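Local structure of surface layer protein (Geobacillus stearothermophilus, 4UJ8) at residues I14-D19 and V35-Y40. The protein probably self-assembles into the surface layer that coats the bacterial cell, this fragment covering its calcium-binding domains 6 and 7. Sequence-based numbering, arbitrary orientation.
With CA (calcium ion), chain E.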
loop_
_atom_site.group_PDB
_atom_site.type_symbol
_atom_site.label_atom_id
_atom_site.label_comp_id
_atom_site.label_asym_id
_atom_site.label_seq_id
_atom_site.Cartn_x
_atom_site.Cartn_y
_atom_site.Cartn_z
ATOM N N ILE A 14 17.353 11.560 21.746
ATOM C CA ILE A 14 17.089 11.087 20.388
ATOM C C ILE A 14 15.831 11.794 19.907
ATOM O O ILE A 14 14.727 11.514 20.384
ATOM C CB ILE A 14 16.925 9.571 20.343
ATOM C CG1 ILE A 14 18.223 8.911 20.825
ATOM C CG2 ILE A 14 16.556 9.095 18.923
ATOM C CD1 ILE A 14 18.058 7.456 21.222
ATOM N N LYS A 15 16.015 12.725 18.980
ATOM C CA LYS A 15 14.945 13.613 18.543
ATOM C C LYS A 15 14.387 13.204 17.183
ATOM O O LYS A 15 15.136 13.060 16.214
ATOM C CB LYS A 15 15.463 15.043 18.479
ATOM C CG LYS A 15 14.539 16.046 17.833
ATOM C CD LYS A 15 13.530 16.596 18.824
ATOM C CE LYS A 15 12.794 17.800 18.243
ATOM N NZ LYS A 15 11.544 18.108 18.996
ATOM N N VAL A 16 13.072 13.028 17.120
ATOM C CA VAL A 16 12.374 12.783 15.856
ATOM C C VAL A 16 11.923 14.127 15.290
ATOM O O VAL A 16 11.176 14.837 15.956
ATOM C CB VAL A 16 11.155 11.859 16.060
ATOM C CG1 VAL A 16 10.368 11.688 14.755
ATOM C CG2 VAL A 16 11.594 10.512 16.644
ATOM N N LEU A 17 12.376 14.477 14.083
ATOM C CA LEU A 17 12.109 15.803 13.526
ATOM C C LEU A 17 10.772 15.838 12.802
ATOM O O LEU A 17 10.151 16.892 12.684
ATOM C CB LEU A 17 13.208 16.243 12.556
ATOM C CG LEU A 17 14.646 16.336 13.082
ATOM C CD1 LEU A 17 15.591 16.772 11.982
ATOM C CD2 LEU A 17 14.743 17.291 14.280
ATOM N N ASP A 18 10.359 14.676 12.304
ATOM C CA ASP A 18 9.123 14.563 11.526
ATOM C C ASP A 18 8.025 13.859 12.324
ATOM O O ASP A 18 7.872 14.089 13.533
ATOM C CB ASP A 18 9.411 13.822 10.212
ATOM C CG ASP A 18 9.847 12.388 10.432
ATOM O OD1 ASP A 18 10.786 12.165 11.224
ATOM O OD2 ASP A 18 9.226 11.483 9.838
ATOM N N ASP A 19 7.244 13.009 11.661
ATOM C CA ASP A 19 6.156 12.307 12.345
ATOM C C ASP A 19 6.531 10.908 12.839
ATOM O O ASP A 19 5.731 10.248 13.511
ATOM C CB ASP A 19 4.929 12.223 11.432
ATOM C CG ASP A 19 5.136 11.300 10.227
ATOM O OD1 ASP A 19 6.282 10.900 9.935
ATOM O OD2 ASP A 19 4.134 10.982 9.554
ATOM N N VAL A 35 11.919 8.953 8.135
ATOM C CA VAL A 35 11.983 9.510 9.476
ATOM C C VAL A 35 13.336 10.200 9.553
ATOM O O VAL A 35 14.331 9.707 9.002
ATOM C CB VAL A 35 11.845 8.433 10.567
ATOM C CG1 VAL A 35 12.064 9.023 11.974
ATOM C CG2 VAL A 35 10.479 7.766 10.485
ATOM N N GLN A 36 13.364 11.354 10.197
ATOM C CA GLN A 36 14.588 12.138 10.325
ATOM C C GLN A 36 14.943 12.301 11.796
ATOM O O GLN A 36 14.114 12.761 12.585
ATOM C CB GLN A 36 14.404 13.490 9.659
ATOM C CG GLN A 36 13.934 13.373 8.207
ATOM C CD GLN A 36 13.111 14.567 7.787
ATOM O OE1 GLN A 36 13.418 15.698 8.163
ATOM N NE2 GLN A 36 12.039 14.322 7.031
ATOM N N LEU A 37 16.172 11.923 12.149
ATOM C CA LEU A 37 16.616 11.887 13.545
ATOM C C LEU A 37 17.793 12.799 13.788
ATOM O O LEU A 37 18.681 12.932 12.946
ATOM C CB LEU A 37 16.991 10.458 13.958
ATOM C CG LEU A 37 15.912 9.388 13.795
ATOM C CD1 LEU A 37 16.464 7.998 14.084
ATOM C CD2 LEU A 37 14.708 9.689 14.678
ATOM N N LYS A 38 17.777 13.447 14.951
ATOM C CA LYS A 38 18.959 14.129 15.487
ATOM C C LYS A 38 19.313 13.490 16.822
ATOM O O LYS A 38 18.448 12.948 17.499
ATOM C CB LYS A 38 18.713 15.628 15.677
ATOM C CG LYS A 38 18.430 16.391 14.403
ATOM C CD LYS A 38 19.653 16.450 13.551
ATOM C CE LYS A 38 20.673 17.371 14.165
ATOM N NZ LYS A 38 21.731 17.772 13.206
ATOM N N VAL A 39 20.593 13.517 17.188
ATOM C CA VAL A 39 21.000 13.043 18.499
ATOM C C VAL A 39 21.817 14.131 19.190
ATOM O O VAL A 39 22.882 14.523 18.713
ATOM C CB VAL A 39 21.832 11.745 18.431
ATOM C CG1 VAL A 39 22.115 11.229 19.835
ATOM C CG2 VAL A 39 21.085 10.676 17.644
ATOM N N TYR A 40 21.304 14.619 20.314
ATOM C CA TYR A 40 21.931 15.725 21.012
ATOM C C TYR A 40 22.465 15.294 22.379
ATOM O O TYR A 40 21.906 14.406 23.041
ATOM C CB TYR A 40 20.936 16.887 21.174
ATOM C CG TYR A 40 20.550 17.607 19.885
ATOM C CD1 TYR A 40 21.481 18.335 19.159
ATOM C CD2 TYR A 40 19.233 17.585 19.418
ATOM C CE1 TYR A 40 21.129 19.009 17.992
ATOM C CE2 TYR A 40 18.876 18.247 18.249
ATOM C CZ TYR A 40 19.823 18.966 17.550
ATOM O OH TYR A 40 19.470 19.641 16.395
HETATM CA CA CA E . 7.782 10.794 8.128
HETATM O O HOH W 1 8.854 12.053 6.275
HETATM O O HOH W 2 6.627 13.044 7.969
#
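Val-16 and Leu-37 face each other as an antiparallel non-hydrogen-bonded pair, and their side chains lie alongside one another, with CG2 of Val-16 3.8 Å from CD2 of Leu-37. Val-16 CG1, anti to its own backbone nitrogen (chi1 176°), heads instead for Val-35, whose CG1 it meets at 4.2 Å. This is the packed face: strand 80-87 flanks Val-35 and Leu-37 as the next strand of the same sheet, and Leu-98 of the facing sheet packs on Leu-37, as expected for the two-sheet, Ig-like Big2 fold. Between the strands, the amides of Lys-15 and Lys-38 bond to each other's carbonyls, and Leu-17 N reaches Gln-36 O at 2.9 Å. One step further the pattern changes partner, because Gln-36 N is taken by Asp-18 OD1 (2.9 Å, N-H...O 171°), met from above the carboxylate plane. The other oxygen, Asp-18 OD2, binds calcium at 2.3 Å, so a strand amide and the metal together fix the rotation of this carboxylate. Asp-19 OD1, two waters, the backbone carbonyls of Lys-21 and Asp-34, and Asn-32 OD1 complete the site. The opposite face is more polar and, at Lys-15 and Leu-17, open to solvent, although Lys-38 is buried. There Leu-17 lays both methyls against Lys-38 CG, CD1 at 3.8 Å, while the bent lysine chain carries NZ away to salt bridges with Asp-80 and Asp-51. Beside them Gln-36 crosses Leu-17 at about a right angle and sends NE2 to Asp-34 OD1.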